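Local atomic coordinates of sensory rhodopsin transducer (PDB entry 1NC7), a protein that is of unproven function but binds magnesium ions and probably acts, like its Anabaena relative, as a soluble transducer of sensory rhodopsin signals. Residues E58-R63 with V109-Q114. Sequence-based numbering, arbitrary orientation.
Sequences ETAKIR and VPVVMQ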
loop_
_atom_site.group_PDB
_atom_site.type_symbol
_atom_site.label_atom_id
_atom_site.label_comp_id
_atom_site.label_asym_id
_atom_site.label_seq_id
_atom_site.Cartn_x
_atom_site.Cartn_y
_atom_site.Cartn_z
ATOM N N GLU D 58 -6.284 -25.528 -9.306
ATOM C CA GLU D 58 -6.844 -25.392 -10.643
ATOM C C GLU D 58 -6.359 -24.115 -11.308
ATOM O O GLU D 58 -6.117 -23.106 -10.641
ATOM C CB GLU D 58 -8.376 -25.407 -10.591
ATOM C CG GLU D 58 -8.956 -26.771 -10.242
ATOM C CD GLU D 58 -10.473 -26.792 -10.250
ATOM O OE1 GLU D 58 -11.051 -27.876 -10.011
ATOM O OE2 GLU D 58 -11.088 -25.732 -10.494
ATOM N N THR D 59 -6.204 -24.173 -12.626
ATOM C CA THR D 59 -5.752 -23.027 -13.398
ATOM C C THR D 59 -6.763 -21.895 -13.284
ATOM O O THR D 59 -7.975 -22.116 -13.331
ATOM C CB THR D 59 -5.573 -23.400 -14.887
ATOM O OG1 THR D 59 -4.517 -24.361 -15.015
ATOM C CG2 THR D 59 -5.237 -22.168 -15.718
ATOM N N ALA D 60 -6.258 -20.678 -13.126
ATOM C CA ALA D 60 -7.123 -19.520 -13.010
ATOM C C ALA D 60 -7.255 -18.821 -14.354
ATOM O O ALA D 60 -6.260 -18.537 -15.020
ATOM C CB ALA D 60 -6.566 -18.550 -11.973
ATOM N N LYS D 61 -8.497 -18.579 -14.757
ATOM C CA LYS D 61 -8.788 -17.875 -15.999
ATOM C C LYS D 61 -9.251 -16.506 -15.525
ATOM O O LYS D 61 -10.276 -16.380 -14.849
ATOM C CB LYS D 61 -9.897 -18.590 -16.771
ATOM C CG LYS D 61 -9.521 -20.000 -17.205
ATOM C CD LYS D 61 -10.666 -20.678 -17.936
ATOM C CE LYS D 61 -10.294 -22.094 -18.349
ATOM N NZ LYS D 61 -11.419 -22.779 -19.047
ATOM N N ILE D 62 -8.486 -15.483 -15.876
ATOM C CA ILE D 62 -8.783 -14.139 -15.426
ATOM C C ILE D 62 -9.113 -13.151 -16.534
ATOM O O ILE D 62 -8.391 -13.041 -17.525
ATOM C CB ILE D 62 -7.596 -13.603 -14.603
ATOM C CG1 ILE D 62 -7.198 -14.642 -13.549
ATOM C CG2 ILE D 62 -7.974 -12.316 -13.911
ATOM C CD1 ILE D 62 -5.969 -14.276 -12.757
ATOM N N ARG D 63 -10.226 -12.446 -16.351
ATOM C CA ARG D 63 -10.680 -11.429 -17.288
ATOM C C ARG D 63 -10.306 -10.090 -16.660
ATOM O O ARG D 63 -10.759 -9.766 -15.560
ATOM C CB ARG D 63 -12.198 -11.522 -17.472
ATOM C CG ARG D 63 -12.788 -10.432 -18.347
ATOM C CD ARG D 63 -14.274 -10.656 -18.582
ATOM N NE ARG D 63 -15.024 -10.724 -17.331
ATOM C CZ ARG D 63 -16.340 -10.890 -17.257
ATOM N NH1 ARG D 63 -17.061 -11.005 -18.365
ATOM N NH2 ARG D 63 -16.938 -10.943 -16.074
ATOM N N VAL D 109 -11.396 -18.695 -10.135
ATOM C CA VAL D 109 -10.964 -19.281 -8.871
ATOM C C VAL D 109 -10.242 -18.209 -8.058
ATOM O O VAL D 109 -9.716 -17.246 -8.616
ATOM C CB VAL D 109 -10.000 -20.475 -9.076
ATOM C CG1 VAL D 109 -10.703 -21.588 -9.840
ATOM C CG2 VAL D 109 -8.746 -20.019 -9.809
ATOM N N PRO D 110 -10.208 -18.363 -6.730
ATOM C CA PRO D 110 -9.540 -17.382 -5.868
ATOM C C PRO D 110 -8.061 -17.177 -6.187
ATOM O O PRO D 110 -7.325 -18.138 -6.410
ATOM C CB PRO D 110 -9.742 -17.958 -4.470
ATOM C CG PRO D 110 -11.039 -18.717 -4.597
ATOM C CD PRO D 110 -10.864 -19.407 -5.924
ATOM N N VAL D 111 -7.644 -15.914 -6.215
ATOM C CA VAL D 111 -6.250 -15.547 -6.455
ATOM C C VAL D 111 -5.968 -14.297 -5.625
ATOM O O VAL D 111 -6.860 -13.780 -4.959
ATOM C CB VAL D 111 -5.976 -15.235 -7.952
ATOM C CG1 VAL D 111 -6.148 -16.496 -8.785
ATOM C CG2 VAL D 111 -6.912 -14.137 -8.445
ATOM N N VAL D 112 -4.725 -13.827 -5.642
ATOM C CA VAL D 112 -4.374 -12.617 -4.906
ATOM C C VAL D 112 -3.640 -11.717 -5.885
ATOM O O VAL D 112 -2.836 -12.195 -6.690
ATOM C CB VAL D 112 -3.460 -12.912 -3.697
ATOM C CG1 VAL D 112 -3.213 -11.624 -2.917
ATOM C CG2 VAL D 112 -4.110 -13.953 -2.792
HETATM N N MSE D 113 -3.921 -10.418 -5.827
HETATM C CA MSE D 113 -3.291 -9.479 -6.748
HETATM C C MSE D 113 -2.719 -8.233 -6.099
HETATM O O MSE D 113 -3.217 -7.758 -5.075
HETATM C CB MSE D 113 -4.284 -9.054 -7.825
HETATM C CG MSE D 113 -4.780 -10.193 -8.678
HETATM SE SE MSE D 113 -5.794 -9.554 -10.177
HETATM C CE MSE D 113 -6.854 -11.127 -10.483
ATOM N N GLN D 114 -1.680 -7.701 -6.737
ATOM C CA GLN D 114 -0.984 -6.502 -6.280
ATOM C C GLN D 114 -0.574 -5.723 -7.527
ATOM O O GLN D 114 -0.192 -6.321 -8.531
ATOM C CB GLN D 114 0.261 -6.915 -5.486
ATOM C CG GLN D 114 1.043 -5.775 -4.844
ATOM C CD GLN D 114 2.198 -6.283 -3.989
ATOM O OE1 GLN D 114 2.247 -7.459 -3.624
ATOM N NE2 GLN D 114 3.130 -5.399 -3.664
#
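V109 lies against A60 at the tight end of this contact. CG2 of V109 is 3.4 Å from CB of A60, closer than carbons usually pack. The same methyl is 3.6 Å from CA of A60. V109 puts CG2 between its own backbone N and carbonyl carbon (chi1 -62°), and this methyl meets the alanine. Its other methyl, CG1, is turned to E58 and lies 4.2 Å from the carboxylate oxygen OE2, a loose contact at the exposed end. CB of A60 also touches the next inward-facing valine: CG1 of V111 is 3.8 Å away. I62 and M113 meet further along, tip to tip. M113 is a selenomethionine whose chain runs extended beyond CG, which carries its methyl CE to 3.8 Å from CG2 of I62. CE also lies 4.0 Å from CD1 of I62, so both branches of the isoleucine meet one methyl. The side-chain packing is mainly apolar, and no hydrogen bond joins the two segments. Strands 60-68 and 110-121 are not neighbours in the antiparallel beta fold of the chain. The sheet folds over so that they face each other, consistent with a beta sandwich, and the N-to-C directions of the short segments differ by 56°. The chain turns a corner at V109, just after strand 101-107, which pairs with strand 60-68. The corner takes it from their face to that of strand 110-121, and puts V109 close to A60. OD1 of N108 accepts a hydrogen bond from the backbone N of K61. I52 of strand 47-54 packs on both I62 and M113.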